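Local coordinates for sugar ABC transporter (Sugar-binding protein) (Bacillus halodurans, PDB 4YO7), which binds myo-inositol in the cleft between its two lobes and probably serves as the solute-binding component of a sugar ABC transporter, at residues D230-L241 / V256-A267; Q45-S53 / F97-N108. All coordinates share one frame; numbering follows the deposited sequence. Where two conformers were deposited one is given.

Contact 1 (D230-L241 / V256-A267); sequences DAVVANNDEMAL and VIVAGIDATPAA. With MG (magnesium ion), chain C; INS (1,2,3,4,5,6-hexahydroxy-cyclohexane), chain F.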
loop_
_atom_site.group_PDB
_atom_site.type_symbol
_atom_site.label_atom_id
_atom_site.label_comp_id
_atom_site.label_asym_id
_atom_site.label_seq_id
_atom_site.Cartn_x
_atom_site.Cartn_y
_atom_site.Cartn_z
ATOM N N ASP A 230 8.702 22.206 -8.070
ATOM C CA ASP A 230 9.043 21.626 -9.359
ATOM C C ASP A 230 8.500 20.209 -9.505
ATOM O O ASP A 230 8.269 19.755 -10.622
ATOM C CB ASP A 230 10.556 21.639 -9.568
ATOM C CG ASP A 230 11.105 23.036 -9.594
ATOM O OD1 ASP A 230 10.703 23.807 -10.485
ATOM O OD2 ASP A 230 11.914 23.382 -8.716
ATOM N N ALA A 231 8.274 19.535 -8.380
ATOM C CA ALA A 231 7.713 18.178 -8.369
ATOM C C ALA A 231 6.920 17.944 -7.109
ATOM O O ALA A 231 7.319 18.374 -6.022
ATOM C CB ALA A 231 8.801 17.136 -8.479
ATOM N N VAL A 232 5.794 17.257 -7.283
ATOM C CA VAL A 232 4.958 16.812 -6.186
ATOM C C VAL A 232 5.087 15.303 -6.164
ATOM O O VAL A 232 4.769 14.642 -7.146
ATOM C CB VAL A 232 3.497 17.245 -6.359
ATOM C CG1 VAL A 232 2.610 16.608 -5.267
ATOM C CG2 VAL A 232 3.411 18.759 -6.325
ATOM N N VAL A 233 5.589 14.772 -5.059
ATOM C CA VAL A 233 5.924 13.367 -4.955
ATOM C C VAL A 233 5.102 12.788 -3.810
ATOM O O VAL A 233 5.291 13.154 -2.649
ATOM C CB VAL A 233 7.446 13.175 -4.739
ATOM C CG1 VAL A 233 7.785 11.723 -4.696
ATOM C CG2 VAL A 233 8.211 13.845 -5.870
ATOM N N ALA A 234 4.170 11.910 -4.156
ATOM C CA ALA A 234 3.171 11.430 -3.201
ATOM C C ALA A 234 3.383 9.979 -2.848
ATOM O O ALA A 234 3.703 9.163 -3.708
ATOM C CB ALA A 234 1.779 11.622 -3.769
ATOM N N ASN A 235 3.178 9.650 -1.578
ATOM C CA ASN A 235 3.286 8.277 -1.118
ATOM C C ASN A 235 2.279 7.307 -1.789
ATOM O O ASN A 235 2.454 6.079 -1.673
ATOM C CB ASN A 235 3.058 8.179 0.400
ATOM C CG ASN A 235 4.210 8.682 1.285
ATOM O OD1 ASN A 235 4.043 8.700 2.526
ATOM N ND2 ASN A 235 5.348 9.076 0.716
ATOM N N ASN A 236 1.172 7.804 -2.367
ATOM C CA ASN A 236 0.349 6.931 -3.197
ATOM C C ASN A 236 -0.338 7.666 -4.325
ATOM O O ASN A 236 -0.320 8.896 -4.408
ATOM C CB ASN A 236 -0.694 6.152 -2.353
ATOM C CG ASN A 236 -1.947 6.952 -1.988
ATOM O OD1 ASN A 236 -1.978 8.182 -2.004
ATOM N ND2 ASN A 236 -3.002 6.212 -1.611
ATOM N N ASP A 237 -0.928 6.885 -5.208
ATOM C CA ASP A 237 -1.552 7.435 -6.401
ATOM C C ASP A 237 -2.769 8.291 -6.099
ATOM O O ASP A 237 -2.984 9.303 -6.777
ATOM C CB ASP A 237 -1.970 6.307 -7.368
ATOM C CG ASP A 237 -0.800 5.693 -8.115
ATOM O OD1 ASP A 237 0.243 6.374 -8.297
ATOM O OD2 ASP A 237 -0.931 4.527 -8.569
ATOM N N GLU A 238 -3.567 7.914 -5.102
ATOM C CA GLU A 238 -4.760 8.703 -4.808
ATOM C C GLU A 238 -4.392 10.150 -4.485
ATOM O O GLU A 238 -5.021 11.078 -4.988
ATOM C CB GLU A 238 -5.563 8.094 -3.661
ATOM C CG GLU A 238 -6.387 6.904 -4.083
ATOM C CD GLU A 238 -7.436 7.268 -5.161
ATOM O OE1 GLU A 238 -8.372 8.020 -4.841
ATOM O OE2 GLU A 238 -7.317 6.815 -6.325
HETATM N N MSE A 239 -3.368 10.357 -3.661
HETATM C CA MSE A 239 -2.978 11.735 -3.336
HETATM C C MSE A 239 -2.462 12.480 -4.559
HETATM O O MSE A 239 -2.793 13.661 -4.754
HETATM C CB MSE A 239 -1.944 11.761 -2.213
HETATM C CG MSE A 239 -2.567 11.340 -0.899
HETATM SE SE MSE A 239 -1.300 11.408 0.573
HETATM C CE MSE A 239 0.083 10.211 -0.075
ATOM N N ALA A 240 -1.683 11.788 -5.391
ATOM C CA ALA A 240 -1.150 12.384 -6.616
ATOM C C ALA A 240 -2.278 12.811 -7.531
ATOM O O ALA A 240 -2.221 13.880 -8.123
ATOM C CB ALA A 240 -0.219 11.413 -7.324
ATOM N N LEU A 241 -3.324 11.994 -7.610
ATOM C CA LEU A 241 -4.476 12.313 -8.459
ATOM C C LEU A 241 -5.221 13.537 -7.929
ATOM O O LEU A 241 -5.724 14.369 -8.698
ATOM C CB LEU A 241 -5.412 11.107 -8.548
ATOM C CG LEU A 241 -4.840 9.922 -9.340
ATOM C CD1 LEU A 241 -5.771 8.710 -9.265
ATOM C CD2 LEU A 241 -4.550 10.247 -10.810
ATOM N N VAL A 256 4.770 21.265 -13.393
ATOM C CA VAL A 256 5.104 20.483 -12.213
ATOM C C VAL A 256 5.118 19.002 -12.575
ATOM O O VAL A 256 4.218 18.533 -13.251
ATOM C CB VAL A 256 4.083 20.755 -11.061
ATOM C CG1 VAL A 256 4.394 19.970 -9.856
ATOM C CG2 VAL A 256 4.115 22.215 -10.682
ATOM N N ILE A 257 6.156 18.284 -12.148
ATOM C CA ILE A 257 6.200 16.833 -12.281
ATOM C C ILE A 257 5.360 16.244 -11.133
ATOM O O ILE A 257 5.487 16.686 -9.998
ATOM C CB ILE A 257 7.668 16.320 -12.239
ATOM C CG1 ILE A 257 8.416 16.797 -13.491
ATOM C CG2 ILE A 257 7.734 14.789 -12.121
ATOM C CD1 ILE A 257 9.876 16.426 -13.510
ATOM N N VAL A 258 4.486 15.281 -11.435
ATOM C CA VAL A 258 3.679 14.606 -10.409
ATOM C C VAL A 258 4.004 13.121 -10.398
ATOM O O VAL A 258 4.065 12.471 -11.444
ATOM C CB VAL A 258 2.163 14.807 -10.648
ATOM C CG1 VAL A 258 1.336 14.207 -9.509
ATOM C CG2 VAL A 258 1.855 16.294 -10.798
ATOM N N ALA A 259 4.189 12.598 -9.198
ATOM C CA ALA A 259 4.507 11.187 -8.996
ATOM C C ALA A 259 3.634 10.565 -7.914
ATOM O O ALA A 259 3.354 11.188 -6.882
ATOM C CB ALA A 259 5.980 11.042 -8.652
ATOM N N GLY A 260 3.249 9.301 -8.148
ATOM C CA GLY A 260 2.529 8.494 -7.172
ATOM C C GLY A 260 3.136 7.110 -7.022
ATOM O O GLY A 260 4.199 6.827 -7.591
ATOM N N ILE A 261 2.465 6.269 -6.233
ATOM C CA ILE A 261 2.819 4.859 -6.041
ATOM C C ILE A 261 1.528 4.068 -5.986
ATOM O O ILE A 261 0.580 4.518 -5.350
ATOM C CB ILE A 261 3.660 4.629 -4.729
ATOM C CG1 ILE A 261 5.054 5.268 -4.898
ATOM C CG2 ILE A 261 3.784 3.134 -4.372
ATOM C CD1 ILE A 261 5.868 5.383 -3.628
ATOM N N ASP A 262 1.545 2.933 -6.694
ATOM C CA ASP A 262 0.558 1.836 -6.698
ATOM C C ASP A 262 0.320 1.354 -8.134
ATOM O O ASP A 262 0.141 0.173 -8.367
ATOM C CB ASP A 262 -0.801 2.212 -6.096
ATOM C CG ASP A 262 -0.818 2.224 -4.560
ATOM O OD1 ASP A 262 -1.732 2.875 -4.019
ATOM O OD2 ASP A 262 0.062 1.608 -3.903
ATOM N N ALA A 263 0.280 2.295 -9.079
ATOM C CA ALA A 263 -0.103 2.031 -10.472
ATOM C C ALA A 263 -1.508 1.433 -10.539
ATOM O O ALA A 263 -1.754 0.435 -11.232
ATOM C CB ALA A 263 0.901 1.116 -11.167
ATOM N N THR A 264 -2.433 2.059 -9.824
ATOM C CA THR A 264 -3.838 1.683 -9.940
ATOM C C THR A 264 -4.355 2.003 -11.341
ATOM O O THR A 264 -3.758 2.787 -12.079
ATOM C CB THR A 264 -4.732 2.425 -8.947
ATOM O OG1 THR A 264 -4.612 3.831 -9.184
ATOM C CG2 THR A 264 -4.363 2.099 -7.509
ATOM N N PRO A 265 -5.484 1.392 -11.714
ATOM C CA PRO A 265 -6.029 1.763 -13.017
ATOM C C PRO A 265 -6.311 3.259 -13.167
ATOM O O PRO A 265 -6.076 3.799 -14.250
ATOM C CB PRO A 265 -7.315 0.936 -13.084
ATOM C CG PRO A 265 -6.963 -0.322 -12.365
ATOM C CD PRO A 265 -6.113 0.165 -11.188
ATOM N N ALA A 266 -6.801 3.908 -12.112
ATOM C CA ALA A 266 -7.021 5.350 -12.144
ATOM C C ALA A 266 -5.717 6.084 -12.445
ATOM O O ALA A 266 -5.709 7.036 -13.196
ATOM C CB ALA A 266 -7.605 5.838 -10.827
ATOM N N ALA A 267 -4.622 5.647 -11.832
ATOM C CA ALA A 267 -3.337 6.288 -12.032
ATOM C C ALA A 267 -2.839 6.081 -13.455
ATOM O O ALA A 267 -2.297 6.991 -14.077
ATOM C CB ALA A 267 -2.324 5.737 -11.033
HETATM MG MG MG C . 3.067 17.950 -15.145
HETATM C C1 INS F . -2.822 1.609 1.699
HETATM C C2 INS F . -3.296 2.262 0.405
HETATM C C3 INS F . -2.074 2.711 -0.396
HETATM C C4 INS F . -1.158 1.526 -0.726
HETATM C C5 INS F . -0.724 0.842 0.587
HETATM C C6 INS F . -1.948 0.408 1.381
HETATM O O1 INS F . -3.957 1.145 2.482
HETATM O O2 INS F . -4.024 1.285 -0.335
HETATM O O3 INS F . -2.582 3.331 -1.615
HETATM O O4 INS F . 0.029 1.998 -1.381
HETATM O O5 INS F . 0.035 -0.333 0.252
HETATM O O6 INS F . -1.476 -0.173 2.659
HETATM O O HOH W 1 -3.733 4.651 -4.672
HETATM O O HOH W 2 -5.214 5.311 -7.047
HETATM O O HOH W 3 2.346 16.038 -14.713
HETATM O O HOH W 4 4.744 17.400 -16.291
HETATM O O HOH W 5 2.256 17.500 -17.016
#

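Contact 2 (Q45-S53 / F97-N108); sequences QKVIGVSIS and FISRNVDAIIVN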
loop_
_atom_site.group_PDB
_atom_site.type_symbol
_atom_site.label_atom_id
_atom_site.label_comp_id
_atom_site.label_asym_id
_atom_site.label_seq_id
_atom_site.Cartn_x
_atom_site.Cartn_y
_atom_site.Cartn_z
ATOM N N GLN A 45 -14.670 -28.914 7.722
ATOM C CA GLN A 45 -14.382 -27.734 6.909
ATOM C C GLN A 45 -13.410 -26.866 7.673
ATOM O O GLN A 45 -13.543 -26.701 8.880
ATOM C CB GLN A 45 -15.642 -26.920 6.612
ATOM C CG GLN A 45 -16.547 -27.508 5.607
ATOM C CD GLN A 45 -15.941 -27.490 4.232
ATOM O OE1 GLN A 45 -15.420 -28.498 3.776
ATOM N NE2 GLN A 45 -16.006 -26.336 3.557
ATOM N N LYS A 46 -12.422 -26.331 6.968
ATOM C CA LYS A 46 -11.468 -25.408 7.570
ATOM C C LYS A 46 -11.961 -23.973 7.375
ATOM O O LYS A 46 -12.802 -23.717 6.546
ATOM C CB LYS A 46 -10.081 -25.607 6.976
ATOM C CG LYS A 46 -9.404 -26.856 7.535
ATOM C CD LYS A 46 -8.008 -27.020 7.056
ATOM C CE LYS A 46 -7.550 -28.471 7.188
ATOM N NZ LYS A 46 -7.650 -28.944 8.574
ATOM N N VAL A 47 -11.470 -23.065 8.209
ATOM C CA VAL A 47 -11.952 -21.691 8.206
ATOM C C VAL A 47 -10.763 -20.770 8.266
ATOM O O VAL A 47 -9.882 -20.958 9.087
ATOM C CB VAL A 47 -12.885 -21.397 9.411
ATOM C CG1 VAL A 47 -13.435 -19.967 9.352
ATOM C CG2 VAL A 47 -14.044 -22.400 9.446
ATOM N N ILE A 48 -10.771 -19.749 7.420
ATOM C CA ILE A 48 -9.786 -18.690 7.489
ATOM C C ILE A 48 -10.491 -17.374 7.763
ATOM O O ILE A 48 -11.436 -17.029 7.069
ATOM C CB ILE A 48 -8.953 -18.613 6.207
ATOM C CG1 ILE A 48 -8.037 -19.837 6.141
ATOM C CG2 ILE A 48 -8.103 -17.337 6.160
ATOM C CD1 ILE A 48 -7.285 -20.015 4.833
ATOM N N GLY A 49 -9.999 -16.649 8.770
ATOM C CA GLY A 49 -10.537 -15.340 9.098
ATOM C C GLY A 49 -9.637 -14.265 8.516
ATOM O O GLY A 49 -8.446 -14.322 8.690
ATOM N N VAL A 50 -10.228 -13.294 7.829
ATOM C CA VAL A 50 -9.484 -12.201 7.213
ATOM C C VAL A 50 -9.992 -10.876 7.745
ATOM O O VAL A 50 -11.199 -10.656 7.786
ATOM C CB VAL A 50 -9.656 -12.229 5.699
ATOM C CG1 VAL A 50 -8.839 -11.137 4.997
ATOM C CG2 VAL A 50 -9.257 -13.589 5.194
ATOM N N SER A 51 -9.078 -10.009 8.157
ATOM C CA SER A 51 -9.438 -8.643 8.534
ATOM C C SER A 51 -8.600 -7.667 7.736
ATOM O O SER A 51 -7.411 -7.522 7.994
ATOM C CB SER A 51 -9.246 -8.405 10.029
ATOM O OG SER A 51 -9.514 -7.038 10.377
ATOM N N ILE A 52 -9.246 -7.003 6.771
ATOM C CA ILE A 52 -8.565 -6.005 5.964
ATOM C C ILE A 52 -8.758 -4.651 6.650
ATOM O O ILE A 52 -9.780 -4.428 7.270
ATOM C CB ILE A 52 -9.085 -6.006 4.509
ATOM C CG1 ILE A 52 -8.124 -5.260 3.582
ATOM C CG2 ILE A 52 -10.511 -5.460 4.408
ATOM C CD1 ILE A 52 -8.334 -5.584 2.119
ATOM N N SER A 53 -7.764 -3.771 6.592
ATOM C CA SER A 53 -7.878 -2.484 7.296
ATOM C C SER A 53 -9.075 -1.658 6.840
ATOM O O SER A 53 -9.753 -1.066 7.670
ATOM C CB SER A 53 -6.594 -1.645 7.142
ATOM O OG SER A 53 -6.364 -1.299 5.797
ATOM N N PHE A 97 -12.159 -14.406 15.656
ATOM C CA PHE A 97 -11.508 -15.496 14.930
ATOM C C PHE A 97 -10.826 -16.484 15.878
ATOM O O PHE A 97 -10.908 -17.680 15.679
ATOM C CB PHE A 97 -10.471 -14.970 13.941
ATOM C CG PHE A 97 -11.017 -14.071 12.857
ATOM C CD1 PHE A 97 -12.328 -14.132 12.414
ATOM C CD2 PHE A 97 -10.140 -13.183 12.232
ATOM C CE1 PHE A 97 -12.762 -13.281 11.397
ATOM C CE2 PHE A 97 -10.577 -12.351 11.240
ATOM C CZ PHE A 97 -11.874 -12.405 10.816
ATOM N N ILE A 98 -10.158 -15.989 16.922
ATOM C CA ILE A 98 -9.546 -16.861 17.913
ATOM C C ILE A 98 -10.613 -17.673 18.639
ATOM O O ILE A 98 -10.469 -18.880 18.792
ATOM C CB ILE A 98 -8.731 -16.061 18.922
ATOM C CG1 ILE A 98 -7.511 -15.473 18.219
ATOM C CG2 ILE A 98 -8.311 -16.932 20.094
ATOM C CD1 ILE A 98 -6.751 -14.440 19.042
ATOM N N SER A 99 -11.688 -17.023 19.043
ATOM C CA SER A 99 -12.706 -17.728 19.810
ATOM C C SER A 99 -13.435 -18.812 19.002
ATOM O O SER A 99 -13.908 -19.798 19.575
ATOM C CB SER A 99 -13.700 -16.750 20.402
ATOM O OG SER A 99 -14.636 -16.247 19.469
ATOM N N ARG A 100 -13.517 -18.606 17.691
ATOM C CA ARG A 100 -14.079 -19.575 16.748
ATOM C C ARG A 100 -13.130 -20.730 16.456
ATOM O O ARG A 100 -13.532 -21.747 15.879
ATOM C CB ARG A 100 -14.413 -18.893 15.412
ATOM C CG ARG A 100 -15.619 -18.013 15.368
ATOM C CD ARG A 100 -15.577 -17.259 14.035
ATOM N NE ARG A 100 -16.793 -16.477 13.777
ATOM C CZ ARG A 100 -17.827 -16.901 13.058
ATOM N NH1 ARG A 100 -17.818 -18.109 12.511
ATOM N NH2 ARG A 100 -18.885 -16.115 12.890
ATOM N N ASN A 101 -11.863 -20.547 16.828
ATOM C CA ASN A 101 -10.769 -21.468 16.537
ATOM C C ASN A 101 -10.556 -21.676 15.041
ATOM O O ASN A 101 -10.463 -22.815 14.562
ATOM C CB ASN A 101 -10.965 -22.819 17.248
ATOM C CG ASN A 101 -9.657 -23.544 17.472
ATOM O OD1 ASN A 101 -8.601 -22.913 17.574
ATOM N ND2 ASN A 101 -9.708 -24.867 17.537
ATOM N N VAL A 102 -10.488 -20.580 14.293
ATOM C CA VAL A 102 -10.181 -20.677 12.870
ATOM C C VAL A 102 -8.807 -21.300 12.663
ATOM O O VAL A 102 -7.971 -21.359 13.568
ATOM C CB VAL A 102 -10.240 -19.306 12.149
ATOM C CG1 VAL A 102 -11.618 -18.637 12.324
ATOM C CG2 VAL A 102 -9.121 -18.382 12.639
ATOM N N ASP A 103 -8.575 -21.770 11.446
ATOM C CA ASP A 103 -7.356 -22.498 11.113
ATOM C C ASP A 103 -6.200 -21.600 10.701
ATOM O O ASP A 103 -5.037 -21.995 10.824
ATOM C CB ASP A 103 -7.678 -23.511 10.021
ATOM C CG ASP A 103 -8.667 -24.537 10.487
ATOM O OD1 ASP A 103 -8.240 -25.502 11.173
ATOM O OD2 ASP A 103 -9.871 -24.370 10.184
ATOM N N ALA A 104 -6.516 -20.395 10.255
ATOM C CA ALA A 104 -5.509 -19.368 9.991
ATOM C C ALA A 104 -6.186 -18.022 9.925
ATOM O O ALA A 104 -7.382 -17.926 9.664
ATOM C CB ALA A 104 -4.742 -19.633 8.697
ATOM N N ILE A 105 -5.391 -16.981 10.176
ATOM C CA ILE A 105 -5.856 -15.598 10.157
ATOM C C ILE A 105 -4.983 -14.798 9.200
ATOM O O ILE A 105 -3.777 -14.950 9.196
ATOM C CB ILE A 105 -5.819 -14.981 11.554
ATOM C CG1 ILE A 105 -6.853 -15.700 12.427
ATOM C CG2 ILE A 105 -6.094 -13.483 11.511
ATOM C CD1 ILE A 105 -6.767 -15.368 13.902
ATOM N N ILE A 106 -5.631 -13.965 8.393
ATOM C CA ILE A 106 -4.951 -12.970 7.555
ATOM C C ILE A 106 -5.339 -11.599 8.090
ATOM O O ILE A 106 -6.531 -11.281 8.171
ATOM C CB ILE A 106 -5.333 -13.060 6.054
ATOM C CG1 ILE A 106 -5.032 -14.449 5.495
ATOM C CG2 ILE A 106 -4.597 -11.966 5.257
ATOM C CD1 ILE A 106 -5.590 -14.670 4.092
ATOM N N VAL A 107 -4.330 -10.797 8.451
ATOM C CA VAL A 107 -4.535 -9.400 8.862
ATOM C C VAL A 107 -3.741 -8.424 8.001
ATOM O O VAL A 107 -2.569 -8.629 7.729
ATOM C CB VAL A 107 -4.121 -9.160 10.330
ATOM C CG1 VAL A 107 -4.197 -7.674 10.710
ATOM C CG2 VAL A 107 -5.003 -9.959 11.252
ATOM N N ASN A 108 -4.429 -7.370 7.585
ATOM C CA ASN A 108 -3.844 -6.151 7.018
ATOM C C ASN A 108 -3.949 -5.021 8.104
ATOM O O ASN A 108 -5.031 -4.494 8.313
ATOM C CB ASN A 108 -4.627 -5.854 5.730
ATOM C CG ASN A 108 -4.337 -4.519 5.138
ATOM O OD1 ASN A 108 -5.205 -3.665 5.101
ATOM N ND2 ASN A 108 -3.127 -4.344 4.591
HETATM O O HOH W 6 -12.273 -26.628 11.283
#

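Contact 1 (D230-L241 / V256-A267)
A beta-alpha-beta unit, strand 231-234, helix 237-249 and strand 257-259, sets Ala231, Val232 and Val233 beside Ile257, Val258 and Ala259, the strands parallel, their axes 4.7 Å apart at the closest. Backbone bonds alternate across the pair, from Ile257 N to Asp230 O through to Ala234 N and Ala259 O. Beyond the strands, Asp237 takes over at the start of its helix. Its CG lies anti to the carbonyl carbon (chi1 -75°), and the carboxylate reaches the turn after strand 257-259. There Asp237 OD2 accepts from Thr264 N (3.1 Å), met nearly along the C-O bond, and more weakly from Ala263 N, while OD1 is hydrogen-bonded to Thr279 OG1. Gly260 leaves room for that carboxylate, since a CB there would collide with OD1. One turn further along helix 237-249, Leu241 CD1 rests on Ala266 CB at 3.7 Å, helix against helix. Both helices are N-capped: Asn236 OD1 accepts from Met239 N, and Thr264 OG1 from Ala267 N. The other end of the Asn236 amide serves the ligand, ND2 giving inositol O3 an almost straight bond of 2.9 Å. Asp262 grips two neighbouring hydroxyls, OD1 taking a bond from O3 and OD2 one from O4, each 2.6 Å. At the far end Val256 O binds a magnesium ion (2.3 Å), as does Leu253. Ligand groups at the C-terminal ends of parallel strands typify the periplasmic-binding-protein fold of this family.

Contact 2 (Q45-S53 / F97-N108)
Gly49 lies flat against Phe97, its CA over the ring, 3.6 Å from the centroid in a CH-pi contact. A side chain at Gly49 would run into the ring. Around this pair, strands 46-52 and 104-107 run parallel: Gly49 N bonds to Ala104 O, Ile106 N to Gly49 O and Ser51 N to Ile106 O. On the sheet face away from Phe97, Val50 and Ile106 lie side by side, Val50 CG2 meeting Ile106 CD1 at 4.0 Å. At one end of the pairing, Asp103 OD2 turns its anti lone pair to Val47 N (2.9 Å) while Asp103 N returns a bond to Val47 O. At the other, Asn108 CG stands anti to the backbone N (chi1 170°), bringing OD1 to Ser53, where it accepts from N in the carbonyl plane (3.0 Å) and from OG (2.7 Å). Replacing Asn108 by an alanine would remove OD1, and Ser53 N and OG would probably be left without their shared acceptor. Asn108 ND2 is held by Ala132 O, and Ser51 OG by Gln93 and Gln90 of helix 87-100. Strand 46-52 sits between strands 76-82 and 104-107, with helix 87-100 across the Gly49 face and helix 57-70 touching Ile52 and Ser53.

How the contacts relate
The two contacts illustrate one architecture used twice. Contact 2 comes first along the chain and closes before contact 1 opens; their centres are 34 Å apart, on opposite sides of the chain's centre, and their nearest atoms about 11 Å apart. They share no sheet: contact 2 joins strands 46-52 and 104-107 of one parallel sheet, contact 1 strands 231-234 and 257-259 of the other. Each sheet, with its helices, forms one lobe, and inositol lies between them. The lobes present the C-terminal ends of their strands to the ligand from either side, an arrangement consistent with closure around the solute, as in related binding proteins.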